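Local coordinates for magnetosome protein MamA (Magnetospirillum gryphiswaldense, PDB 3AS8) that associates with magnetosomes as a tetratricopeptide-repeat protein that recognises copies of itself to assemble into complexes, and probably serves as a scaffold for other proteins, at residues 129-134 and 149-154. Sequence-based numbering, arbitrary orientation.
Sequences AIDSFK and AIAYSY
A water gripped from both helices joins Lys134 to Tyr154: it accepts a hydrogen bond from Lys134 NZ at 2.9 Å and shares another with Tyr154 OH at 3.0 Å. The ammonium lies near the plane of the phenol ring, at its edge. Lys134 gets there by running extended beyond CG, crossing the tyrosine side chain at about a right angle, and its CG brushes Ile150 CD1 on the way. Next to this water bridge, Ile130 CD1 sits over the centre of the Tyr154 ring in a CH-pi contact, 3.7 Å from the centroid and 5° off the normal. With Ile130 CG1 anti to its own carbonyl carbon (chi1 -75°), that branch reaches across the interface, and CG1 itself lies 3.6 Å from Ser153 CB. A second CH-pi contact has the roles of the helices exchanged: Ala149 CB stands over one face of the Phe133 ring, displaced toward its rim, 3.6 Å from the centroid. Ser153 OG meets the same ring at its edge, 3.6 Å from Phe133 CE2, while the serine hydroxyl is hydrogen-bonded to Asp121 OD2 of helix 110-122. Ile150 slides past Phe133 in the opposite direction, bringing its CG1 to 3.3 Å from Phe133 CB. Segments 129-134 and 149-154 run nearly antiparallel, at 164°, their axes 9.5 Å apart at closest approach, as neighbours in a tetratricopeptide-repeat array. Helix 110-122 packs on Ala129 and Ser132, whereas helix 160-183 touches Ile150, Ala151 and Tyr154, placing the pair between these two helices near the C-terminal end of the superhelix.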
loop_
_atom_site.group_PDB
_atom_site.type_symbol
_atom_site.label_atom_id
_atom_site.label_comp_id
_atom_site.label_asym_id
_atom_site.label_seq_id
_atom_site.Cartn_x
_atom_site.Cartn_y
_atom_site.Cartn_z
ATOM N N ALA A 129 -6.392 -11.695 10.216
ATOM C CA ALA A 129 -5.682 -10.435 10.413
ATOM C C ALA A 129 -4.524 -10.706 11.374
ATOM O O ALA A 129 -3.410 -10.256 11.171
ATOM C CB ALA A 129 -6.635 -9.367 11.007
ATOM N N ILE A 130 -4.801 -11.469 12.409
ATOM C CA ILE A 130 -3.829 -11.758 13.447
ATOM C C ILE A 130 -2.652 -12.535 12.877
ATOM O O ILE A 130 -1.522 -12.256 13.242
ATOM C CB ILE A 130 -4.468 -12.457 14.601
ATOM C CG1 ILE A 130 -5.265 -11.462 15.396
ATOM C CG2 ILE A 130 -3.398 -13.136 15.600
ATOM C CD1 ILE A 130 -6.116 -12.066 16.411
ATOM N N ASP A 131 -2.925 -13.509 12.045
ATOM C CA ASP A 131 -1.907 -14.230 11.280
ATOM C C ASP A 131 -0.978 -13.231 10.568
ATOM O O ASP A 131 0.252 -13.294 10.678
ATOM C CB ASP A 131 -2.579 -15.155 10.243
ATOM C CG ASP A 131 -3.233 -16.429 10.859
ATOM O OD1 ASP A 131 -3.865 -17.137 10.076
ATOM O OD2 ASP A 131 -3.120 -16.728 12.081
ATOM N N SER A 132 -1.559 -12.275 9.855
ATOM C CA SER A 132 -0.759 -11.288 9.115
ATOM C C SER A 132 0.013 -10.348 10.051
ATOM O O SER A 132 1.223 -10.127 9.860
ATOM C CB SER A 132 -1.673 -10.503 8.116
ATOM O OG SER A 132 -1.734 -11.240 6.901
ATOM N N PHE A 133 -0.637 -9.848 11.096
ATOM C CA PHE A 133 0.031 -9.062 12.133
ATOM C C PHE A 133 1.203 -9.794 12.800
ATOM O O PHE A 133 2.259 -9.225 13.001
ATOM C CB PHE A 133 -0.924 -8.538 13.226
ATOM C CG PHE A 133 -1.971 -7.561 12.756
ATOM C CD1 PHE A 133 -1.646 -6.489 11.926
ATOM C CD2 PHE A 133 -3.313 -7.688 13.171
ATOM C CE1 PHE A 133 -2.620 -5.564 11.527
ATOM C CE2 PHE A 133 -4.281 -6.765 12.753
ATOM C CZ PHE A 133 -3.932 -5.704 11.918
ATOM N N LYS A 134 1.060 -11.089 13.055
ATOM C CA LYS A 134 2.183 -11.841 13.542
ATOM C C LYS A 134 3.390 -12.024 12.604
ATOM O O LYS A 134 4.518 -12.013 13.065
ATOM C CB LYS A 134 1.700 -13.153 14.076
ATOM C CG LYS A 134 0.909 -12.904 15.376
ATOM C CD LYS A 134 0.544 -14.222 16.092
ATOM C CE LYS A 134 -0.272 -13.918 17.370
ATOM N NZ LYS A 134 -0.649 -15.187 17.994
ATOM N N ALA A 149 -2.652 -3.646 17.273
ATOM C CA ALA A 149 -3.571 -4.120 16.248
ATOM C C ALA A 149 -3.980 -5.576 16.598
ATOM O O ALA A 149 -5.144 -5.952 16.480
ATOM C CB ALA A 149 -2.920 -4.033 14.805
ATOM N N ILE A 150 -3.046 -6.371 17.067
ATOM C CA ILE A 150 -3.352 -7.779 17.376
ATOM C C ILE A 150 -4.282 -7.840 18.599
ATOM O O ILE A 150 -5.249 -8.605 18.619
ATOM C CB ILE A 150 -2.081 -8.603 17.721
ATOM C CG1 ILE A 150 -1.278 -8.966 16.499
ATOM C CG2 ILE A 150 -2.466 -9.983 18.412
ATOM C CD1 ILE A 150 0.244 -9.325 16.957
ATOM N N ALA A 151 -3.994 -7.006 19.612
ATOM C CA ALA A 151 -4.871 -6.889 20.820
ATOM C C ALA A 151 -6.293 -6.569 20.451
ATOM O O ALA A 151 -7.249 -7.186 20.918
ATOM C CB ALA A 151 -4.337 -5.781 21.752
ATOM N N TYR A 152 -6.464 -5.574 19.591
ATOM C CA TYR A 152 -7.805 -5.161 19.157
ATOM C C TYR A 152 -8.532 -6.272 18.378
ATOM O O TYR A 152 -9.706 -6.448 18.540
ATOM C CB TYR A 152 -7.746 -3.818 18.376
ATOM C CG TYR A 152 -9.121 -3.187 18.151
ATOM C CD1 TYR A 152 -10.083 -3.202 19.175
ATOM C CD2 TYR A 152 -9.477 -2.570 16.911
ATOM C CE1 TYR A 152 -11.331 -2.660 19.004
ATOM C CE2 TYR A 152 -10.759 -1.994 16.735
ATOM C CZ TYR A 152 -11.667 -2.054 17.797
ATOM O OH TYR A 152 -12.932 -1.551 17.705
ATOM N N SER A 153 -7.834 -7.038 17.552
ATOM C CA SER A 153 -8.495 -8.070 16.780
ATOM C C SER A 153 -8.995 -9.161 17.781
ATOM O O SER A 153 -10.098 -9.653 17.687
ATOM C CB SER A 153 -7.530 -8.646 15.774
ATOM O OG SER A 153 -7.129 -7.774 14.707
ATOM N N TYR A 154 -8.159 -9.510 18.755
ATOM C CA TYR A 154 -8.562 -10.463 19.749
ATOM C C TYR A 154 -9.792 -9.940 20.504
ATOM O O TYR A 154 -10.761 -10.679 20.699
ATOM C CB TYR A 154 -7.433 -10.806 20.679
ATOM C CG TYR A 154 -6.466 -11.917 20.260
ATOM C CD1 TYR A 154 -6.897 -13.227 19.998
ATOM C CD2 TYR A 154 -5.111 -11.678 20.260
ATOM C CE1 TYR A 154 -5.973 -14.247 19.650
ATOM C CE2 TYR A 154 -4.210 -12.645 19.936
ATOM C CZ TYR A 154 -4.637 -13.938 19.621
ATOM O OH TYR A 154 -3.652 -14.812 19.313
HETATM O O HOH W 1 -1.091 -14.433 20.750
#